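Side-chain contacts in golgin subfamily A member 4 (PDB 1UPT), which acts in vesicle trafficking at the Golgi and in endosome-to-Golgi transport, and binds a small GTPase, probably through the C-terminal GRIP domain modelled here: residues B[21-26]-B[46-51]; B[29-34]-B[39-44]. All blocks are in the same frame, centred on the assembly; numbering follows the deposited sequence.

Contact 1. Residues B[21-26]-B[46-51]; sequences RETKTM and EREDAR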
# COMPACT_ATOMS: atom_id res chain seq x y z
N ARG B 21 2.03 -11.33 -9.07
CA ARG B 21 1.61 -11.04 -10.43
C ARG B 21 1.96 -9.60 -10.86
O ARG B 21 1.69 -8.63 -10.12
CB ARG B 21 0.11 -11.26 -10.57
CG ARG B 21 -0.34 -12.72 -10.55
CD ARG B 21 -1.86 -12.87 -10.43
NE ARG B 21 -2.20 -13.91 -9.45
CZ ARG B 21 -3.18 -13.83 -8.56
NH1 ARG B 21 -3.96 -12.75 -8.46
NH2 ARG B 21 -3.39 -14.87 -7.74
N GLU B 22 2.54 -9.47 -12.06
CA GLU B 22 2.91 -8.18 -12.62
C GLU B 22 3.56 -7.29 -11.56
O GLU B 22 3.16 -6.16 -11.34
CB GLU B 22 1.66 -7.52 -13.19
CG GLU B 22 1.04 -8.25 -14.39
CD GLU B 22 1.87 -8.15 -15.67
OE1 GLU B 22 2.66 -7.19 -15.83
OE2 GLU B 22 1.72 -9.04 -16.54
N THR B 23 4.58 -7.83 -10.89
CA THR B 23 5.10 -7.18 -9.69
C THR B 23 5.78 -5.86 -9.95
O THR B 23 5.59 -4.96 -9.16
CB THR B 23 6.01 -8.12 -8.86
OG1 THR B 23 7.06 -8.66 -9.67
CG2 THR B 23 5.21 -9.34 -8.35
N LYS B 24 6.51 -5.72 -11.05
CA LYS B 24 7.15 -4.45 -11.37
C LYS B 24 6.16 -3.32 -11.55
O LYS B 24 6.33 -2.23 -10.98
CB LYS B 24 8.02 -4.51 -12.64
CG LYS B 24 9.17 -3.47 -12.58
CD LYS B 24 9.56 -2.90 -13.92
CE LYS B 24 10.62 -1.79 -13.75
NZ LYS B 24 11.55 -1.69 -14.92
N THR B 25 5.14 -3.59 -12.35
CA THR B 25 4.11 -2.61 -12.60
C THR B 25 3.42 -2.22 -11.30
O THR B 25 3.28 -1.04 -11.01
CB THR B 25 3.12 -3.11 -13.61
OG1 THR B 25 3.81 -3.40 -14.84
CG2 THR B 25 2.12 -2.00 -13.96
N MSE B 26 3.03 -3.23 -10.53
CA MSE B 26 2.38 -3.02 -9.24
C MSE B 26 3.29 -2.23 -8.29
O MSE B 26 2.80 -1.39 -7.54
CB MSE B 26 1.95 -4.33 -8.59
CG MSE B 26 0.88 -5.19 -9.31
SE MSE B 26 -0.77 -4.25 -9.86
CE MSE B 26 -0.30 -3.52 -11.61
N GLU B 46 14.88 -0.96 -8.39
CA GLU B 46 16.18 -1.60 -8.69
C GLU B 46 16.10 -3.04 -8.22
O GLU B 46 16.52 -3.95 -8.89
CB GLU B 46 17.37 -0.89 -8.00
CG GLU B 46 17.80 0.48 -8.56
CD GLU B 46 18.59 1.35 -7.54
OE1 GLU B 46 19.64 0.86 -7.00
OE2 GLU B 46 18.18 2.54 -7.29
N ARG B 47 15.49 -3.24 -7.06
CA ARG B 47 15.38 -4.57 -6.47
C ARG B 47 14.47 -5.49 -7.25
O ARG B 47 14.78 -6.66 -7.40
CB ARG B 47 14.91 -4.48 -5.02
CG ARG B 47 15.64 -5.42 -4.13
CD ARG B 47 16.78 -4.80 -3.34
NE ARG B 47 16.67 -5.18 -1.95
CZ ARG B 47 17.44 -4.73 -0.96
NH1 ARG B 47 18.42 -3.86 -1.16
NH2 ARG B 47 17.20 -5.18 0.25
N GLU B 48 13.34 -4.98 -7.73
CA GLU B 48 12.48 -5.73 -8.65
C GLU B 48 13.25 -6.14 -9.92
O GLU B 48 13.17 -7.29 -10.35
CB GLU B 48 11.28 -4.87 -9.09
CG GLU B 48 10.08 -4.88 -8.16
CD GLU B 48 9.34 -6.20 -8.15
OE1 GLU B 48 8.94 -6.66 -7.04
OE2 GLU B 48 9.16 -6.80 -9.23
N ASP B 49 13.96 -5.19 -10.51
CA ASP B 49 14.74 -5.41 -11.73
C ASP B 49 15.82 -6.47 -11.53
O ASP B 49 16.14 -7.19 -12.46
CB ASP B 49 15.42 -4.12 -12.21
CG ASP B 49 14.45 -3.11 -12.80
OD1 ASP B 49 13.36 -3.51 -13.28
OD2 ASP B 49 14.69 -1.89 -12.82
N ALA B 50 16.37 -6.53 -10.33
CA ALA B 50 17.42 -7.51 -9.99
C ALA B 50 16.84 -8.91 -9.84
O ALA B 50 17.48 -9.88 -10.22
CB ALA B 50 18.15 -7.09 -8.72
N ARG B 51 15.63 -9.01 -9.28
CA ARG B 51 14.92 -10.29 -9.17
C ARG B 51 14.59 -10.87 -10.54
O ARG B 51 14.75 -12.07 -10.76
CB ARG B 51 13.62 -10.11 -8.39
CG ARG B 51 13.35 -11.16 -7.35
CD ARG B 51 13.31 -10.61 -5.96
NE ARG B 51 12.34 -9.52 -5.87
CZ ARG B 51 12.45 -8.46 -5.08
NH1 ARG B 51 13.50 -8.31 -4.28
NH2 ARG B 51 11.50 -7.53 -5.08

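Contact 2. Residues B[29-34]-B[39-44]; sequences VITTVL and DQTQKI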
# COMPACT_ATOMS: atom_id res chain seq x y z
N VAL B 29 3.01 1.31 -9.23
CA VAL B 29 1.74 1.87 -8.83
C VAL B 29 1.70 2.16 -7.30
O VAL B 29 1.27 3.22 -6.89
CB VAL B 29 0.57 0.92 -9.14
CG1 VAL B 29 -0.72 1.50 -8.60
CG2 VAL B 29 0.43 0.67 -10.64
N ILE B 30 2.15 1.21 -6.49
CA ILE B 30 2.07 1.33 -5.04
C ILE B 30 2.91 2.51 -4.59
O ILE B 30 2.46 3.31 -3.78
CB ILE B 30 2.55 0.05 -4.33
CG1 ILE B 30 1.59 -1.12 -4.58
CG2 ILE B 30 2.72 0.30 -2.84
CD1 ILE B 30 2.22 -2.50 -4.36
N THR B 31 4.13 2.63 -5.12
CA THR B 31 5.01 3.73 -4.71
C THR B 31 4.49 5.12 -5.15
O THR B 31 4.76 6.11 -4.46
CB THR B 31 6.46 3.51 -5.14
OG1 THR B 31 6.53 3.26 -6.55
CG2 THR B 31 7.03 2.26 -4.49
N THR B 32 3.72 5.17 -6.24
CA THR B 32 3.06 6.40 -6.70
C THR B 32 1.85 6.78 -5.85
O THR B 32 1.74 7.92 -5.39
CB THR B 32 2.64 6.26 -8.17
OG1 THR B 32 3.79 6.08 -9.00
CG2 THR B 32 1.98 7.55 -8.74
N VAL B 33 0.96 5.82 -5.64
CA VAL B 33 -0.26 6.04 -4.85
C VAL B 33 0.10 6.56 -3.45
O VAL B 33 -0.52 7.51 -2.97
CB VAL B 33 -1.12 4.75 -4.70
CG1 VAL B 33 -2.25 4.96 -3.67
CG2 VAL B 33 -1.70 4.30 -6.04
N LEU B 34 1.10 5.96 -2.82
CA LEU B 34 1.49 6.31 -1.46
C LEU B 34 2.55 7.41 -1.39
O LEU B 34 3.07 7.68 -0.33
CB LEU B 34 1.96 5.05 -0.72
CG LEU B 34 0.84 4.08 -0.32
CD1 LEU B 34 1.43 2.75 0.06
CD2 LEU B 34 -0.02 4.64 0.82
N ASP B 39 14.04 8.50 -4.05
CA ASP B 39 15.19 7.64 -3.69
C ASP B 39 14.74 6.23 -3.26
O ASP B 39 15.34 5.22 -3.65
CB ASP B 39 16.05 8.26 -2.57
CG ASP B 39 15.28 8.44 -1.26
OD1 ASP B 39 15.70 7.87 -0.21
OD2 ASP B 39 14.24 9.14 -1.19
N GLN B 40 13.70 6.17 -2.44
CA GLN B 40 13.18 4.87 -1.97
C GLN B 40 12.51 4.10 -3.11
O GLN B 40 12.65 2.90 -3.22
CB GLN B 40 12.19 5.09 -0.84
CG GLN B 40 12.79 5.63 0.47
CD GLN B 40 11.78 5.54 1.61
OE1 GLN B 40 10.57 5.56 1.34
NE2 GLN B 40 12.25 5.41 2.85
N THR B 41 11.81 4.81 -3.99
CA THR B 41 11.18 4.21 -5.13
C THR B 41 12.22 3.59 -6.03
O THR B 41 12.08 2.45 -6.44
CB THR B 41 10.36 5.30 -5.89
OG1 THR B 41 9.29 5.78 -5.06
CG2 THR B 41 9.71 4.72 -7.12
N GLN B 42 13.31 4.29 -6.31
CA GLN B 42 14.31 3.73 -7.20
C GLN B 42 15.00 2.54 -6.55
O GLN B 42 15.31 1.58 -7.23
CB GLN B 42 15.29 4.82 -7.70
CG GLN B 42 14.63 5.85 -8.68
CD GLN B 42 13.64 5.25 -9.70
OE1 GLN B 42 14.00 4.36 -10.49
NE2 GLN B 42 12.40 5.73 -9.68
N LYS B 43 15.16 2.53 -5.22
CA LYS B 43 15.75 1.37 -4.56
C LYS B 43 14.87 0.14 -4.70
O LYS B 43 15.35 -0.96 -4.97
CB LYS B 43 16.03 1.64 -3.07
CG LYS B 43 17.33 2.40 -2.81
CD LYS B 43 17.81 2.27 -1.36
CE LYS B 43 19.08 3.09 -1.10
NZ LYS B 43 18.84 4.56 -1.31
N ILE B 44 13.57 0.35 -4.54
CA ILE B 44 12.54 -0.70 -4.65
C ILE B 44 12.49 -1.22 -6.07
O ILE B 44 12.50 -2.43 -6.28
CB ILE B 44 11.17 -0.13 -4.19
CG1 ILE B 44 11.14 0.04 -2.68
CG2 ILE B 44 10.00 -1.05 -4.62
CD1 ILE B 44 10.05 0.92 -2.18

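Contact 1. Residues B[21-26]-B[46-51]
Lys24 leaves the start of helix 23-33 and reaches across to Asp49 on helix 38-57, part of a polar clasp between the two antiparallel helices of a helical hairpin in the GRIP domain. Lys24 CB is 4.3 Å from Glu48 OE2, a loose approach. With CG roughly anti to the backbone N (chi1 -152°) and a bend at chi2, the chain then runs obliquely toward Asp49. CD comes to 3.9 Å from Asp49 OD1, and CE closes to 3.3 Å from the same oxygen. At the tip, Lys24 NZ donates over 3.0 Å to the syn lone pair of Asp49 OD1, a salt bridge.

Beside this bridge, Thr23 meets Glu48 at about a right angle. Thr23 OG1 donates to Glu48 OE2 over 2.8 Å, arriving from the syn side but 21° out of the carboxylate plane. Lys24 N is also near OE2, though too badly angled to bond. A carboxylate held at the N-terminal end of a helix would probably be favoured in its charged form. OE1 of Glu48 forms a salt bridge with Arg51 NH2, whose hydrogen bond is weak.

In the fold, Tyr17 packs against both Thr23 and Glu48, so helix 5-18 borders this polar junction. Glu22, Thr25 and Met26 instead meet the chain of another protein, while Arg47 makes a weak hydrogen bond to Met19 O of the second subunit.

Contact 2. Residues B[29-34]-B[39-44]
Thr31 of helix 23-33 and Thr41 of helix 38-57 press together where the two backbones come within 6.2 Å, measured between their CA atoms. This is the close packing near the turn of the GRIP domain's helical hairpin, and the tight part of the contact. Thr41 CG2 lies 3.5 Å from Thr31 OG1, and Thr41 OG1 sits 3.6 Å from Thr31 CB, so each side chain sets a polar atom against a carbon of the other. The two hydroxyls are not bonded to each other: Thr31 OG1 to Thr41 OG1 is 4.0 Å. Thr31 chi1, 54°, turns its OG1 back over its own helix, where Ala27 O, the stronger partner, and Lys28 O share its hydrogen bond. Thr41 likewise bonds to Pro37 O.

Toward Ile44 the fit is looser. Thr31 CG2 and Ile44 CD1 approach tip to tip, methyl to methyl, at 4.0 Å. Phe36, in the connecting loop, touches Thr31, Thr41 and Ile44 alike, and Met18 of the second subunit packs on Ile44, placing this end beside the dimer interface. Thr41 is partly exposed, whereas Thr31 and Ile44 are buried.

With both threonine hydroxyls bonded to backbone carbonyls of their own side of the hairpin, Thr31 and Thr41 meet in van der Waals contact, and Thr31 adds a methyl contact with Ile44. The short threonine pair lets the helices come close, so the contact probably depends on shape and burial, with no hydrogen bond across it.

In the fold
Both contacts join helix 23-33 to helix 38-57, with centres 11 Å apart, and both segments of contact 2 come between those of contact 1 along the chain. The chain thus forms a helical hairpin: contact 2 lies near its turn, and contact 1 at the far end of helix 23-33, where the chain arrives from helix 5-18. The chemistry changes along the way, from apolar near the turn to charged and polar at the open end. Helix 5-18 packs on the hairpin near both contacts. Other residues of helix 23-33 face the other protein, consistent with a GRIP domain presenting this helix to its GTPase partner, while the second subunit packs on contact 2 but only brushes the surroundings of contact 1 at Arg47.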